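Local coordinates for putative capsid protein of prophage (Escherichia coli CFT073, PDB 3BQW), which is probably a major capsid protein of the phage major capsid protein E family, expected to form the shell of a prophage-encoded virion, at residues 46-51 with 79-84. Sequence-based numbering, arbitrary orientation.
Sequences NIMLDT and TSTIKP
Three backbone hydrogen bonds join residues 46-51 to 79-84. I47 and I82 exchange two of them as an antiparallel hydrogen-bonded pair. I82 N to I47 O is nearly straight at 2.9 Å; I47 N to I82 O is more bent, with an N-H...O angle of 146°. L49 N then gives the third to S80 O at 2.8 Å. I47 O also receives the CA-H of T81.

Side-chain polar contacts gather at the end of the pairing where L49 meets S80. S80 OG donates a weak bond to D50 OD1. T79 OG1 accepts from T81 N and forms an ST turn. After M48 the chain turns into a short 3-10 segment, where M48 O is gripped by both T51 N and T51 OG1.

One face is apolar and buried. I47 CB meets I82 CB, and L49 crosses I82 obliquely, with CD1 3.9 Å from I82 CG1. On the other face M48 and T81 lie side by side. The bent M48 chain brings SD 3.6 Å from T81 CG2, which also touches N46 CB.

The arrangement is a short two-stranded antiparallel sheet, whose apolar side touches strands 61-67 and 159-162 through I82 and strand 327-338 through L49 and P84.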
loop_
_atom_site.group_PDB
_atom_site.type_symbol
_atom_site.label_atom_id
_atom_site.label_comp_id
_atom_site.label_asym_id
_atom_site.label_seq_id
_atom_site.Cartn_x
_atom_site.Cartn_y
_atom_site.Cartn_z
ATOM N N ASN A 46 -11.116 -13.549 -10.535
ATOM C CA ASN A 46 -10.823 -12.256 -11.088
ATOM C C ASN A 46 -11.724 -11.185 -10.535
ATOM O O ASN A 46 -12.871 -11.431 -10.194
ATOM C CB ASN A 46 -10.944 -12.279 -12.612
ATOM C CG ASN A 46 -9.986 -13.244 -13.239
ATOM O OD1 ASN A 46 -10.301 -13.925 -14.207
ATOM N ND2 ASN A 46 -8.813 -13.332 -12.667
ATOM N N ILE A 47 -11.167 -9.984 -10.476
ATOM C CA ILE A 47 -11.887 -8.790 -10.084
ATOM C C ILE A 47 -12.750 -8.366 -11.264
ATOM O O ILE A 47 -12.242 -8.134 -12.364
ATOM C CB ILE A 47 -10.925 -7.620 -9.707
ATOM C CG1 ILE A 47 -9.951 -8.012 -8.587
ATOM C CG2 ILE A 47 -11.719 -6.360 -9.331
ATOM C CD1 ILE A 47 -10.628 -8.626 -7.432
ATOM N N MET A 48 -14.051 -8.255 -11.009
ATOM C CA MET A 48 -15.016 -7.846 -11.993
ATOM C C MET A 48 -15.516 -6.423 -11.714
ATOM O O MET A 48 -16.485 -6.235 -10.984
ATOM C CB MET A 48 -16.166 -8.848 -11.994
ATOM C CG MET A 48 -15.723 -10.302 -12.243
ATOM S SD MET A 48 -14.706 -10.565 -13.720
ATOM C CE MET A 48 -15.238 -12.217 -14.135
ATOM N N LEU A 49 -14.862 -5.432 -12.312
ATOM C CA LEU A 49 -15.014 -4.040 -11.902
ATOM C C LEU A 49 -16.390 -3.466 -12.241
ATOM O O LEU A 49 -16.898 -2.609 -11.532
ATOM C CB LEU A 49 -13.931 -3.163 -12.528
ATOM C CG LEU A 49 -12.480 -3.346 -12.090
ATOM C CD1 LEU A 49 -11.544 -2.358 -12.858
ATOM C CD2 LEU A 49 -12.315 -3.192 -10.564
ATOM N N ASP A 50 -16.954 -3.967 -13.334
ATOM C CA ASP A 50 -18.301 -3.669 -13.816
ATOM C C ASP A 50 -19.419 -4.030 -12.829
ATOM O O ASP A 50 -20.547 -3.584 -13.003
ATOM C CB ASP A 50 -18.536 -4.451 -15.126
ATOM C CG ASP A 50 -18.228 -5.965 -14.966
ATOM O OD1 ASP A 50 -17.061 -6.315 -14.638
ATOM O OD2 ASP A 50 -19.151 -6.807 -15.127
ATOM N N THR A 51 -19.133 -4.861 -11.833
ATOM C CA THR A 51 -20.128 -5.267 -10.850
ATOM C C THR A 51 -20.152 -4.434 -9.554
ATOM O O THR A 51 -20.902 -4.755 -8.640
ATOM C CB THR A 51 -19.904 -6.721 -10.423
ATOM O OG1 THR A 51 -18.686 -6.811 -9.690
ATOM C CG2 THR A 51 -19.877 -7.660 -11.619
ATOM N N THR A 79 -10.365 -3.545 -20.326
ATOM C CA THR A 79 -11.167 -4.619 -19.774
ATOM C C THR A 79 -11.603 -4.252 -18.359
ATOM O O THR A 79 -10.883 -3.567 -17.636
ATOM C CB THR A 79 -10.388 -5.935 -19.790
ATOM O OG1 THR A 79 -11.195 -6.968 -19.219
ATOM C CG2 THR A 79 -9.053 -5.817 -19.031
ATOM N N SER A 80 -12.794 -4.703 -17.982
ATOM C CA SER A 80 -13.275 -4.574 -16.611
ATOM C C SER A 80 -12.969 -5.821 -15.779
ATOM O O SER A 80 -13.219 -5.858 -14.577
ATOM C CB SER A 80 -14.772 -4.260 -16.614
ATOM O OG SER A 80 -15.507 -5.332 -17.170
ATOM N N THR A 81 -12.405 -6.833 -16.421
ATOM C CA THR A 81 -11.916 -8.023 -15.747
ATOM C C THR A 81 -10.419 -7.885 -15.502
ATOM O O THR A 81 -9.639 -7.792 -16.454
ATOM C CB THR A 81 -12.198 -9.275 -16.592
ATOM O OG1 THR A 81 -13.589 -9.301 -16.905
ATOM C CG2 THR A 81 -11.826 -10.561 -15.853
ATOM N N ILE A 82 -10.039 -7.870 -14.222
ATOM C CA ILE A 82 -8.655 -7.719 -13.790
ATOM C C ILE A 82 -8.228 -8.982 -13.040
ATOM O O ILE A 82 -8.907 -9.414 -12.120
ATOM C CB ILE A 82 -8.489 -6.504 -12.835
ATOM C CG1 ILE A 82 -9.010 -5.207 -13.478
ATOM C CG2 ILE A 82 -7.027 -6.373 -12.354
ATOM C CD1 ILE A 82 -8.191 -4.672 -14.592
ATOM N N LYS A 83 -7.101 -9.562 -13.425
ATOM C CA LYS A 83 -6.552 -10.723 -12.734
ATOM C C LYS A 83 -5.581 -10.229 -11.651
ATOM O O LYS A 83 -4.581 -9.622 -11.950
ATOM C CB LYS A 83 -5.876 -11.667 -13.740
ATOM C CG LYS A 83 -5.263 -12.969 -13.140
ATOM C CD LYS A 83 -6.273 -14.025 -12.585
ATOM C CE LYS A 83 -5.690 -14.857 -11.421
ATOM N NZ LYS A 83 -4.940 -14.076 -10.300
ATOM N N PRO A 84 -5.924 -10.411 -10.368
ATOM C CA PRO A 84 -5.003 -9.952 -9.322
ATOM C C PRO A 84 -3.754 -10.835 -9.145
ATOM O O PRO A 84 -3.759 -11.989 -9.515
ATOM C CB PRO A 84 -5.869 -9.980 -8.078
ATOM C CG PRO A 84 -6.821 -11.116 -8.339
ATOM C CD PRO A 84 -7.157 -10.990 -9.800
#